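Local coordinates for protein cytidylyltransferase (Leptospira borgpetersenii serovar Hardjo-bovis, PDB 6OEW) that probably transfers a cytidylyl group from CTP to an acceptor in a metal-dependent nucleotidyltransferase reaction, at residues Gly12-Ala17 with Asp100-Leu105; Ala17-Thr22 with Asp65-Ile70; Glu43-Ser48 with Lys115-Met120; Glu52-Leu57 with Asn74-Phe79. All blocks are in the same frame, centred on the assembly; numbering follows the deposited sequence.

Contact 1. Residues Gly12-Ala17 with Asp100-Leu105; sequences GILIQA and DIIVRL
Q16 and R104 meet at the C-terminal end of two parallel strands, 12-16 and 101-105, that lie side by side in the centre of the alpha/beta sheet. The backbone of Q16 is joined to this partner strand too, its N donating to L105 O. From there its CB starts a chain whose CG sits between the backbone N and the carbonyl carbon (chi1 58°) and passes L105 O at 3.5 Å. CD lies 3.7 Å from R104 NH2, and OE1 at the tip takes two bonds from R104, from NE at 3.0 Å and from NH2 at 2.8 Å. NE2 comes no nearer than 4.0 Å to R104 NH2. The oxygen lies in the guanidinium plane, gripped side-on, whereas both nitrogens reach it from one face of the amide, whose plane is turned 42° from theirs. The remaining guanidinium nitrogen, NH1, is tied to E149 by a salt bridge, so the NE/NH2 edge and NH1 each have a partner. The Q16 side chain is about 7 Å from the bound magnesium ion.

Behind this pair the strands are joined by alternating backbone bonds, such as V103 N to G12 O at 2.8 Å and L14 N to V103 O. On one face I13 CG2 packs 3.5 Å from L105 CD1, and I15 CG1 touches L105 CB; on the other L14 CD1 nears I102 CG2.

The face of I13, I15, V103 and L105 is covered by helices 37-45 and 114-126. Q16 and R104 both touch Y90 of helix 86-96 on the opposite face, while strands 54-59 and 149-152 flank the pair within the sheet.

Contact 2. Residues Ala17-Thr22 with Asp65-Ile70; sequences ARMGST and DKTEEI
T67, M19 and K66 carry most of this contact, in which the loop leaving strand 11-16 lies against the first turns of helix 65-73. No hydrogen bond crosses it; what joins the two segments is packing. T67 is the buried centre, and its two branches are used differently. With OG1 beside the backbone N (chi1 -44°), CG2 is anti to it and turns to the start of the loop, 3.8 Å from A17 O and 4.1 Å from A17 CB. OG1 faces the methionine and lies 3.5 Å from M19 CG, the two side chains sliding past each other in opposite directions. The polar need of that hydroxyl is met by D64 OD1, the carboxylate oxygen that is also bonded to M19 N, so one residue just ahead of the helix holds both sides of the contact.

M19 folds over the neighbouring helix residue. Its chain is bent at chi2 and again at chi3 (-75°), and its thioether lies across the aliphatic root of K66: SD is 4.0 Å from K66 CG, and CE is 4.1 Å from the same carbon. K66 then leads away from the loop, and its NZ forms a salt bridge with E69 OE2 at 2.8 Å, one turn along its own helix.

Beneath the contact, L38 of helix 37-45 touches both A17 and T67. The loop sequence, ARMGST after the first strand of a Rossmann-like sheet, resembles the glycine- and arginine-containing signature loop of cytidylyltransferases, whose part in the nucleotide site is inferred here.

Contact 3. Residues Glu43-Ser48 with Lys115-Met120; sequences ERLKFS and KILDLM. With EDO (1,2-ethanediol), chain D.
L45 overlaps L117 methyl to methyl, CD2 of the first 3.7 Å from CD1 of the second, the two side chains crossing at about a right angle. This is packing between helical elements on one face of the central sheet of an alpha/beta GT-A-like fold: helix 37-45 and the turn after it meet helix 114-126. Both leucines also lie on L105 in the strand below, so the pair is continuous with the apolar layer between helices and sheet.

Next to it stands a polar pair. S48 is the last residue of a type I beta turn that begins at L45, and its OG, anti to the backbone N (chi1 170°), donates to D118 OD1 at 2.6 Å on the syn lone pair. The same OG is hydrogen-bonded to F50 N, and L117 CD2 lies 4.0 Å from it on the apolar side. D118 thus receives a hydroxyl on one oxygen, while its OD2 is bonded to K49 N just beyond the turn.

A 1,2-ethanediol molecule, probably from the crystallisation liquor, occupies a place nearby. Its O2 donates to R44 O at 2.8 Å, and its C2 lies over one face of the R44 guanidinium, 3.4 Å above the plane and offset toward the rim. Finally, one water bridges the two segments by donating to F47 O at 3.2 Å and to D118 OD2 at 2.8 Å.

Contact 4. Residues Glu52-Leu57 with Asn74-Phe79; sequences ENVVVL and NGVSVF
Strands 54-59 and 77-81 are the two strands of a beta-alpha-beta unit, parallel neighbours connected by helix 65-73, with V55 opposite S77, V56 opposite V78 and L57 opposite F79. Two backbone bonds close on V56: its N donates to S77 O at 2.9 Å and its O accepts from F79 N at 2.8 Å. One step earlier, at the start of strand 77-81, the segments stand further apart, and a water fills in, donating to V54 O at 2.6 Å and accepting from S77 N at 3.2 Å.

V76 enters from the turn after the helix, where G75, at positive phi, closes a Schellman motif. V76 CG1, anti to the carbonyl carbon (chi1 -50°), touches V54 CG1, which leaves CG2 between the backbone N and the carbonyl carbon, 3.9 Å from V56 CG2. On the opposite face V55 CG1 and L57 CG each pack on F79 CB, both at 4.2 Å.

The face of V56 and V76 is covered by A71 of helix 65-73 and L42 of helix 37-45; the other face, with L57 and F79, lies under A93 of helix 86-96. Strand 11-16 flanks strand 54-59 on its far side, leaving 77-81 as an outermost strand.

In the fold
Contacts 1 and 4 belong to one sheet, linked through strands 11-16 and 54-59, where I15 probably bonds to V55 and L57. Contact 1 is buried in the middle, whereas contact 4 reaches the edge strand, is partly exposed and admits a water between its strands. Both rely on backbone bonds, to which contact 1 adds the amide-guanidinium pair. Contacts 2 and 3 involve helices. Contact 3, buried like contact 1, packs onto it, L45 touching I15 and L105, and adds a side-chain hydrogen bond to its apolar pair; contact 2, partly buried, has packing alone. Contact 2 continues the chain of contact 1 at A17, and its T67 meets V56 of contact 4. Contacts 2 and 3 do not touch.

Contact 1. Residues Gly12-Ala17 with Asp100-Leu105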
loop_
_atom_site.group_PDB
_atom_site.type_symbol
_atom_site.label_atom_id
_atom_site.label_comp_id
_atom_site.label_asym_id
_atom_site.label_seq_id
_atom_site.Cartn_x
_atom_site.Cartn_y
_atom_site.Cartn_z
ATOM N N GLY A 12 -0.259 0.506 13.034
ATOM C CA GLY A 12 0.221 1.637 12.267
ATOM C C GLY A 12 0.105 1.373 10.778
ATOM O O GLY A 12 0.456 0.282 10.326
ATOM N N ILE A 13 -0.418 2.323 10.011
ATOM C CA ILE A 13 -0.441 2.206 8.552
ATOM C C ILE A 13 0.766 2.977 8.021
ATOM O O ILE A 13 0.800 4.214 8.052
ATOM C CB ILE A 13 -1.753 2.721 7.945
ATOM C CG1 ILE A 13 -2.963 1.973 8.491
ATOM C CG2 ILE A 13 -1.692 2.576 6.394
ATOM C CD1 ILE A 13 -4.292 2.609 8.106
ATOM N N LEU A 14 1.778 2.243 7.551
ATOM C CA LEU A 14 3.079 2.805 7.214
ATOM C C LEU A 14 3.231 2.716 5.702
ATOM O O LEU A 14 3.396 1.619 5.153
ATOM C CB LEU A 14 4.201 2.059 7.933
ATOM C CG LEU A 14 4.116 1.988 9.449
ATOM C CD1 LEU A 14 5.460 1.553 9.993
ATOM C CD2 LEU A 14 3.674 3.317 10.053
ATOM N N ILE A 15 3.154 3.868 5.034
ATOM C CA ILE A 15 3.134 3.941 3.579
ATOM C C ILE A 15 4.505 4.365 3.085
ATOM O O ILE A 15 4.951 5.496 3.340
ATOM C CB ILE A 15 2.077 4.934 3.080
ATOM C CG1 ILE A 15 0.738 4.702 3.783
ATOM C CG2 ILE A 15 1.932 4.851 1.548
ATOM C CD1 ILE A 15 -0.120 5.907 3.673
ATOM N N GLN A 16 5.159 3.496 2.326
ATOM C CA GLN A 16 6.425 3.871 1.714
ATOM C C GLN A 16 6.169 4.585 0.392
ATOM O O GLN A 16 5.381 4.126 -0.445
ATOM C CB GLN A 16 7.325 2.648 1.515
ATOM C CG GLN A 16 6.715 1.563 0.659
ATOM C CD GLN A 16 7.714 0.470 0.335
ATOM O OE1 GLN A 16 7.837 -0.508 1.061
ATOM N NE2 GLN A 16 8.445 0.646 -0.769
ATOM N N ALA A 17 6.806 5.738 0.223
ATOM C CA ALA A 17 6.610 6.516 -0.994
ATOM C C ALA A 17 7.848 7.358 -1.213
ATOM O O ALA A 17 8.470 7.815 -0.252
ATOM C CB ALA A 17 5.386 7.436 -0.909
ATOM N N ASP A 100 3.119 -1.903 17.017
ATOM C CA ASP A 100 3.172 -3.349 17.203
ATOM C C ASP A 100 2.721 -4.129 15.977
ATOM O O ASP A 100 3.268 -5.206 15.703
ATOM C CB ASP A 100 2.275 -3.769 18.378
ATOM C CG ASP A 100 2.646 -3.076 19.676
ATOM O OD1 ASP A 100 3.773 -3.296 20.168
ATOM O OD2 ASP A 100 1.804 -2.308 20.195
ATOM N N ILE A 101 1.719 -3.629 15.254
ATOM C CA ILE A 101 1.172 -4.285 14.067
ATOM C C ILE A 101 1.348 -3.342 12.879
ATOM O O ILE A 101 0.702 -2.286 12.813
ATOM C CB ILE A 101 -0.303 -4.661 14.244
ATOM C CG1 ILE A 101 -0.493 -5.509 15.504
ATOM C CG2 ILE A 101 -0.790 -5.427 13.032
ATOM C CD1 ILE A 101 0.198 -6.837 15.449
ATOM N N ILE A 102 2.201 -3.725 11.940
ATOM C CA ILE A 102 2.509 -2.885 10.783
ATOM C C ILE A 102 1.580 -3.208 9.611
ATOM O O ILE A 102 1.564 -4.338 9.113
ATOM C CB ILE A 102 3.972 -3.050 10.372
ATOM C CG1 ILE A 102 4.866 -2.480 11.481
ATOM C CG2 ILE A 102 4.202 -2.342 9.022
ATOM C CD1 ILE A 102 6.240 -3.124 11.561
ATOM N N VAL A 103 0.859 -2.205 9.121
ATOM C CA VAL A 103 0.145 -2.329 7.853
ATOM C C VAL A 103 1.030 -1.683 6.793
ATOM O O VAL A 103 1.215 -0.459 6.774
ATOM C CB VAL A 103 -1.248 -1.696 7.896
ATOM C CG1 VAL A 103 -1.946 -1.890 6.540
ATOM C CG2 VAL A 103 -2.073 -2.295 9.033
ATOM N N ARG A 104 1.622 -2.509 5.945
ATOM C CA ARG A 104 2.554 -2.022 4.932
ATOM C C ARG A 104 1.805 -1.725 3.639
ATOM O O ARG A 104 1.190 -2.627 3.061
ATOM C CB ARG A 104 3.654 -3.035 4.659
ATOM C CG ARG A 104 4.604 -2.439 3.608
ATOM C CD ARG A 104 5.319 -3.468 2.843
ATOM N NE ARG A 104 6.305 -2.914 1.897
ATOM C CZ ARG A 104 6.889 -3.688 0.997
ATOM N NH1 ARG A 104 6.525 -4.965 0.948
ATOM N NH2 ARG A 104 7.820 -3.207 0.170
ATOM N N LEU A 105 1.859 -0.463 3.194
ATOM C CA LEU A 105 1.316 -0.026 1.921
ATOM C C LEU A 105 2.409 0.708 1.167
ATOM O O LEU A 105 3.368 1.206 1.762
ATOM C CB LEU A 105 0.130 0.934 2.059
ATOM C CG LEU A 105 -1.030 0.492 2.951
ATOM C CD1 LEU A 105 -2.064 1.629 3.020
ATOM C CD2 LEU A 105 -1.654 -0.786 2.419
#

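Contact 2. Residues Ala17-Thr22 with Asp65-Ile70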
loop_
_atom_site.group_PDB
_atom_site.type_symbol
_atom_site.label_atom_id
_atom_site.label_comp_id
_atom_site.label_asym_id
_atom_site.label_seq_id
_atom_site.Cartn_x
_atom_site.Cartn_y
_atom_site.Cartn_z
ATOM N N ALA A 17 6.806 5.738 0.223
ATOM C CA ALA A 17 6.610 6.516 -0.994
ATOM C C ALA A 17 7.848 7.358 -1.213
ATOM O O ALA A 17 8.470 7.815 -0.252
ATOM C CB ALA A 17 5.386 7.436 -0.909
ATOM N N ARG A 18 8.214 7.547 -2.481
ATOM C CA ARG A 18 9.350 8.395 -2.810
ATOM C C ARG A 18 9.187 8.932 -4.224
ATOM O O ARG A 18 8.532 8.316 -5.071
ATOM C CB ARG A 18 10.697 7.654 -2.708
ATOM C CG ARG A 18 10.889 6.614 -3.805
ATOM C CD ARG A 18 12.163 5.815 -3.587
ATOM N NE ARG A 18 13.361 6.637 -3.763
ATOM C CZ ARG A 18 14.606 6.172 -3.724
ATOM N NH1 ARG A 18 14.829 4.883 -3.497
ATOM N NH2 ARG A 18 15.634 7.001 -3.912
ATOM N N MET A 19 9.803 10.098 -4.458
ATOM C CA MET A 19 9.768 10.716 -5.780
ATOM C C MET A 19 10.631 9.937 -6.760
ATOM O O MET A 19 10.233 9.720 -7.910
ATOM C CB MET A 19 10.241 12.177 -5.692
ATOM C CG MET A 19 9.215 13.108 -4.988
ATOM S SD MET A 19 7.738 13.398 -5.997
ATOM C CE MET A 19 8.462 14.558 -7.204
ATOM N N GLY A 20 11.798 9.480 -6.315
ATOM C CA GLY A 20 12.704 8.753 -7.188
ATOM C C GLY A 20 12.352 7.287 -7.323
ATOM O O GLY A 20 13.234 6.426 -7.225
ATOM N N SER A 21 11.065 6.990 -7.530
ATOM C CA SER A 21 10.639 5.608 -7.677
ATOM C C SER A 21 11.281 4.976 -8.907
ATOM O O SER A 21 11.578 5.644 -9.898
ATOM C CB SER A 21 9.102 5.508 -7.756
ATOM O OG SER A 21 8.518 6.378 -8.748
ATOM N N THR A 22 11.458 3.658 -8.845
ATOM C CA THR A 22 12.079 2.937 -9.948
ATOM C C THR A 22 11.261 3.071 -11.223
ATOM O O THR A 22 11.810 3.298 -12.309
ATOM C CB THR A 22 12.244 1.466 -9.564
ATOM O OG1 THR A 22 12.830 1.374 -8.259
ATOM C CG2 THR A 22 13.140 0.765 -10.551
ATOM N N ASP A 65 11.540 16.126 -0.191
ATOM C CA ASP A 65 10.843 17.255 0.407
ATOM C C ASP A 65 9.432 17.356 -0.161
ATOM O O ASP A 65 8.494 17.731 0.551
ATOM C CB ASP A 65 11.605 18.563 0.155
ATOM C CG ASP A 65 12.962 18.616 0.862
ATOM O OD1 ASP A 65 13.364 17.634 1.533
ATOM O OD2 ASP A 65 13.643 19.650 0.714
ATOM N N LYS A 66 9.266 17.013 -1.440
ATOM C CA LYS A 66 7.939 17.031 -2.045
ATOM C C LYS A 66 7.026 16.008 -1.376
ATOM O O LYS A 66 5.870 16.310 -1.064
ATOM C CB LYS A 66 8.050 16.771 -3.548
ATOM C CG LYS A 66 6.732 16.873 -4.303
ATOM C CD LYS A 66 6.126 18.250 -4.142
ATOM C CE LYS A 66 4.773 18.334 -4.823
ATOM N NZ LYS A 66 4.005 19.539 -4.396
ATOM N N THR A 67 7.538 14.795 -1.142
ATOM C CA THR A 67 6.771 13.756 -0.445
ATOM C C THR A 67 6.390 14.205 0.959
ATOM O O THR A 67 5.232 14.053 1.382
ATOM C CB THR A 67 7.595 12.458 -0.409
ATOM O OG1 THR A 67 8.183 12.245 -1.710
ATOM C CG2 THR A 67 6.723 11.219 -0.039
ATOM N N GLU A 68 7.348 14.765 1.699
ATOM C CA GLU A 68 7.023 15.302 3.014
ATOM C C GLU A 68 5.951 16.384 2.910
ATOM O O GLU A 68 5.012 16.419 3.723
ATOM C CB GLU A 68 8.289 15.838 3.687
ATOM C CG GLU A 68 8.040 16.475 5.035
ATOM C CD GLU A 68 9.273 17.107 5.622
ATOM O OE1 GLU A 68 10.351 17.050 4.977
ATOM O OE2 GLU A 68 9.166 17.676 6.725
ATOM N N GLU A 69 6.052 17.252 1.895
ATOM C CA GLU A 69 5.087 18.338 1.731
ATOM C C GLU A 69 3.679 17.798 1.507
ATOM O O GLU A 69 2.704 18.304 2.084
ATOM C CB GLU A 69 5.486 19.242 0.564
ATOM C CG GLU A 69 4.328 20.097 0.042
ATOM C CD GLU A 69 4.643 20.816 -1.279
ATOM O OE1 GLU A 69 5.830 21.096 -1.552
ATOM O OE2 GLU A 69 3.692 21.092 -2.042
ATOM N N ILE A 70 3.557 16.779 0.655
ATOM C CA ILE A 70 2.258 16.183 0.373
ATOM C C ILE A 70 1.687 15.541 1.636
ATOM O O ILE A 70 0.515 15.749 1.979
ATOM C CB ILE A 70 2.382 15.172 -0.784
ATOM C CG1 ILE A 70 2.663 15.887 -2.113
ATOM C CG2 ILE A 70 1.129 14.279 -0.885
ATOM C CD1 ILE A 70 3.051 14.932 -3.231
#

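Contact 3. Residues Glu43-Ser48 with Lys115-Met120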
loop_
_atom_site.group_PDB
_atom_site.type_symbol
_atom_site.label_atom_id
_atom_site.label_comp_id
_atom_site.label_asym_id
_atom_site.label_seq_id
_atom_site.Cartn_x
_atom_site.Cartn_y
_atom_site.Cartn_z
ATOM N N GLU A 43 -6.163 10.678 1.492
ATOM C CA GLU A 43 -7.571 10.993 1.738
ATOM C C GLU A 43 -8.421 9.729 1.829
ATOM O O GLU A 43 -9.343 9.653 2.653
ATOM C CB GLU A 43 -8.108 11.920 0.649
ATOM C CG GLU A 43 -7.546 13.318 0.730
ATOM C CD GLU A 43 -8.298 14.284 -0.143
ATOM O OE1 GLU A 43 -9.542 14.249 -0.152
ATOM O OE2 GLU A 43 -7.639 15.073 -0.841
ATOM N N ARG A 44 -8.117 8.718 1.004
ATOM C CA ARG A 44 -8.847 7.454 1.081
ATOM C C ARG A 44 -8.559 6.714 2.384
ATOM O O ARG A 44 -9.453 6.068 2.951
ATOM C CB ARG A 44 -8.509 6.595 -0.136
ATOM C CG ARG A 44 -9.236 7.107 -1.382
ATOM C CD ARG A 44 -8.956 6.276 -2.616
ATOM N NE ARG A 44 -9.437 4.893 -2.527
ATOM C CZ ARG A 44 -10.699 4.504 -2.698
ATOM N NH1 ARG A 44 -11.671 5.382 -2.935
ATOM N NH2 ARG A 44 -10.997 3.212 -2.629
ATOM N N LEU A 45 -7.336 6.806 2.885
ATOM C CA LEU A 45 -6.998 6.139 4.137
ATOM C C LEU A 45 -7.526 6.875 5.362
ATOM O O LEU A 45 -7.551 6.288 6.449
ATOM C CB LEU A 45 -5.483 5.969 4.235
ATOM C CG LEU A 45 -4.935 4.957 3.240
ATOM C CD1 LEU A 45 -3.419 5.079 3.143
ATOM C CD2 LEU A 45 -5.289 3.576 3.693
ATOM N N LYS A 46 -7.944 8.137 5.215
ATOM C CA LYS A 46 -8.577 8.836 6.330
ATOM C C LYS A 46 -9.854 8.147 6.778
ATOM O O LYS A 46 -10.285 8.357 7.916
ATOM C CB LYS A 46 -8.882 10.290 5.960
ATOM N N PHE A 47 -10.471 7.335 5.915
ATOM C CA PHE A 47 -11.698 6.630 6.278
ATOM C C PHE A 47 -11.444 5.349 7.070
ATOM O O PHE A 47 -12.410 4.716 7.514
ATOM C CB PHE A 47 -12.508 6.301 5.018
ATOM C CG PHE A 47 -13.021 7.524 4.285
ATOM C CD1 PHE A 47 -14.189 8.158 4.694
ATOM C CD2 PHE A 47 -12.333 8.041 3.197
ATOM C CE1 PHE A 47 -14.664 9.274 4.033
ATOM C CE2 PHE A 47 -12.810 9.162 2.535
ATOM C CZ PHE A 47 -13.972 9.775 2.953
ATOM N N SER A 48 -10.190 4.943 7.249
ATOM C CA SER A 48 -9.891 3.730 8.002
ATOM C C SER A 48 -10.144 3.953 9.485
ATOM O O SER A 48 -9.889 5.038 10.018
ATOM C CB SER A 48 -8.440 3.310 7.785
ATOM O OG SER A 48 -8.067 2.263 8.676
ATOM N N LYS A 115 -11.811 -0.057 3.659
ATOM C CA LYS A 115 -12.661 -1.099 4.236
ATOM C C LYS A 115 -11.989 -2.462 4.156
ATOM O O LYS A 115 -12.087 -3.267 5.091
ATOM C CB LYS A 115 -14.035 -1.125 3.540
ATOM N N ILE A 116 -11.298 -2.744 3.052
ATOM C CA ILE A 116 -10.547 -3.989 2.942
ATOM C C ILE A 116 -9.411 -4.003 3.954
ATOM O O ILE A 116 -9.184 -5.001 4.652
ATOM C CB ILE A 116 -10.021 -4.170 1.506
ATOM C CG1 ILE A 116 -11.195 -4.228 0.522
ATOM C CG2 ILE A 116 -9.093 -5.404 1.415
ATOM C CD1 ILE A 116 -10.784 -4.291 -0.928
ATOM N N LEU A 117 -8.670 -2.895 4.037
ATOM C CA LEU A 117 -7.614 -2.785 5.040
ATOM C C LEU A 117 -8.155 -3.079 6.438
ATOM O O LEU A 117 -7.566 -3.865 7.181
ATOM C CB LEU A 117 -6.980 -1.391 4.974
ATOM C CG LEU A 117 -5.701 -1.085 5.758
ATOM C CD1 LEU A 117 -4.965 0.116 5.066
ATOM C CD2 LEU A 117 -5.988 -0.787 7.253
ATOM N N ASP A 118 -9.300 -2.481 6.799
ATOM C CA ASP A 118 -9.810 -2.651 8.159
ATOM C C ASP A 118 -10.241 -4.087 8.411
ATOM O O ASP A 118 -10.045 -4.613 9.516
ATOM C CB ASP A 118 -10.978 -1.701 8.419
ATOM C CG ASP A 118 -10.533 -0.243 8.514
ATOM O OD1 ASP A 118 -9.304 0.014 8.528
ATOM O OD2 ASP A 118 -11.412 0.637 8.586
ATOM N N LEU A 119 -10.855 -4.729 7.410
ATOM C CA LEU A 119 -11.264 -6.127 7.573
ATOM C C LEU A 119 -10.059 -7.016 7.794
ATOM O O LEU A 119 -10.101 -7.961 8.592
ATOM C CB LEU A 119 -12.039 -6.601 6.341
ATOM C CG LEU A 119 -13.474 -6.116 6.159
ATOM C CD1 LEU A 119 -14.013 -6.485 4.776
ATOM C CD2 LEU A 119 -14.357 -6.732 7.265
ATOM N N MET A 120 -8.976 -6.750 7.060
ATOM C CA MET A 120 -7.774 -7.557 7.198
ATOM C C MET A 120 -7.142 -7.349 8.561
ATOM O O MET A 120 -6.691 -8.316 9.189
ATOM C CB MET A 120 -6.777 -7.237 6.074
ATOM C CG MET A 120 -7.210 -7.823 4.730
ATOM S SD MET A 120 -6.060 -7.390 3.382
ATOM C CE MET A 120 -4.583 -8.268 3.886
HETATM C C1 EDO D . -13.310 4.402 1.338
HETATM O O1 EDO D . -13.368 3.597 2.527
HETATM C C2 EDO D . -12.028 4.118 0.547
HETATM O O2 EDO D . -10.886 4.253 1.408
HETATM O O HOH W 1 -12.666 1.749 6.281
#

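Contact 4. Residues Glu52-Leu57 with Asn74-Phe79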
loop_
_atom_site.group_PDB
_atom_site.type_symbol
_atom_site.label_atom_id
_atom_site.label_comp_id
_atom_site.label_asym_id
_atom_site.label_seq_id
_atom_site.Cartn_x
_atom_site.Cartn_y
_atom_site.Cartn_z
ATOM N N GLU A 52 -5.593 7.291 12.467
ATOM C CA GLU A 52 -4.820 8.246 13.250
ATOM C C GLU A 52 -3.338 7.902 13.293
ATOM O O GLU A 52 -2.526 8.782 13.595
ATOM C CB GLU A 52 -5.372 8.347 14.668
ATOM C CG GLU A 52 -5.097 7.128 15.499
ATOM C CD GLU A 52 -5.443 7.347 16.952
ATOM O OE1 GLU A 52 -6.057 8.395 17.262
ATOM O OE2 GLU A 52 -5.102 6.474 17.779
ATOM N N ASN A 53 -2.962 6.659 12.979
ATOM C CA ASN A 53 -1.548 6.284 12.961
ATOM C C ASN A 53 -1.062 6.001 11.547
ATOM O O ASN A 53 -0.379 5.002 11.310
ATOM C CB ASN A 53 -1.285 5.057 13.848
ATOM C CG ASN A 53 -1.640 5.292 15.312
ATOM O OD1 ASN A 53 -1.398 6.364 15.871
ATOM N ND2 ASN A 53 -2.210 4.266 15.947
ATOM N N VAL A 54 -1.401 6.866 10.597
ATOM C CA VAL A 54 -0.843 6.789 9.255
ATOM C C VAL A 54 0.470 7.551 9.273
ATOM O O VAL A 54 0.536 8.665 9.810
ATOM C CB VAL A 54 -1.807 7.384 8.214
ATOM C CG1 VAL A 54 -1.157 7.453 6.858
ATOM C CG2 VAL A 54 -3.065 6.537 8.123
ATOM N N VAL A 55 1.519 6.939 8.734
ATOM C CA VAL A 55 2.816 7.592 8.576
ATOM C C VAL A 55 3.283 7.357 7.146
ATOM O O VAL A 55 3.193 6.231 6.639
ATOM C CB VAL A 55 3.865 7.058 9.573
ATOM C CG1 VAL A 55 5.116 7.967 9.580
ATOM C CG2 VAL A 55 3.252 6.877 11.009
ATOM N N VAL A 56 3.777 8.410 6.496
ATOM C CA VAL A 56 4.446 8.269 5.207
ATOM C C VAL A 56 5.938 8.106 5.462
ATOM O O VAL A 56 6.566 8.929 6.149
ATOM C CB VAL A 56 4.167 9.475 4.292
ATOM C CG1 VAL A 56 5.049 9.424 3.030
ATOM C CG2 VAL A 56 2.690 9.539 3.903
ATOM N N LEU A 57 6.506 7.031 4.927
ATOM C CA LEU A 57 7.910 6.703 5.096
ATOM C C LEU A 57 8.596 7.009 3.771
ATOM O O LEU A 57 8.334 6.336 2.771
ATOM C CB LEU A 57 8.102 5.239 5.447
ATOM C CG LEU A 57 7.935 4.770 6.899
ATOM C CD1 LEU A 57 6.583 5.215 7.465
ATOM C CD2 LEU A 57 8.091 3.265 6.911
ATOM N N ASN A 74 -1.744 16.807 4.076
ATOM C CA ASN A 74 -2.803 15.884 4.443
ATOM C C ASN A 74 -2.807 15.533 5.925
ATOM O O ASN A 74 -3.535 14.628 6.332
ATOM C CB ASN A 74 -2.677 14.613 3.603
ATOM C CG ASN A 74 -3.144 14.810 2.192
ATOM O OD1 ASN A 74 -4.332 14.686 1.909
ATOM N ND2 ASN A 74 -2.221 15.131 1.294
ATOM N N GLY A 75 -1.986 16.204 6.731
ATOM C CA GLY A 75 -2.033 16.018 8.172
ATOM C C GLY A 75 -1.601 14.658 8.675
ATOM O O GLY A 75 -2.092 14.218 9.712
ATOM N N VAL A 76 -0.687 13.979 7.983
ATOM C CA VAL A 76 -0.186 12.704 8.476
ATOM C C VAL A 76 1.284 12.875 8.849
ATOM O O VAL A 76 1.930 13.863 8.495
ATOM C CB VAL A 76 -0.402 11.560 7.458
ATOM C CG1 VAL A 76 -1.863 11.547 6.959
ATOM C CG2 VAL A 76 0.502 11.700 6.329
ATOM N N SER A 77 1.802 11.927 9.624
ATOM C CA SER A 77 3.185 12.037 10.056
ATOM C C SER A 77 4.112 11.522 8.974
ATOM O O SER A 77 3.694 10.829 8.044
ATOM C CB SER A 77 3.405 11.262 11.353
ATOM O OG SER A 77 2.552 11.769 12.359
ATOM N N VAL A 78 5.392 11.890 9.092
ATOM C CA VAL A 78 6.391 11.583 8.082
ATOM C C VAL A 78 7.633 11.041 8.762
ATOM O O VAL A 78 8.114 11.622 9.740
ATOM C CB VAL A 78 6.791 12.827 7.265
ATOM C CG1 VAL A 78 7.839 12.436 6.230
ATOM C CG2 VAL A 78 5.582 13.436 6.590
ATOM N N PHE A 79 8.177 9.959 8.213
ATOM C CA PHE A 79 9.453 9.422 8.655
ATOM C C PHE A 79 10.391 9.392 7.455
ATOM O O PHE A 79 10.036 8.855 6.404
ATOM C CB PHE A 79 9.314 8.013 9.250
ATOM C CG PHE A 79 10.615 7.472 9.716
ATOM C CD1 PHE A 79 11.073 7.765 10.993
ATOM C CD2 PHE A 79 11.433 6.748 8.859
ATOM C CE1 PHE A 79 12.314 7.320 11.419
ATOM C CE2 PHE A 79 12.687 6.305 9.279
ATOM C CZ PHE A 79 13.124 6.603 10.557
HETATM O O HOH W 2 -0.663 10.587 11.094
#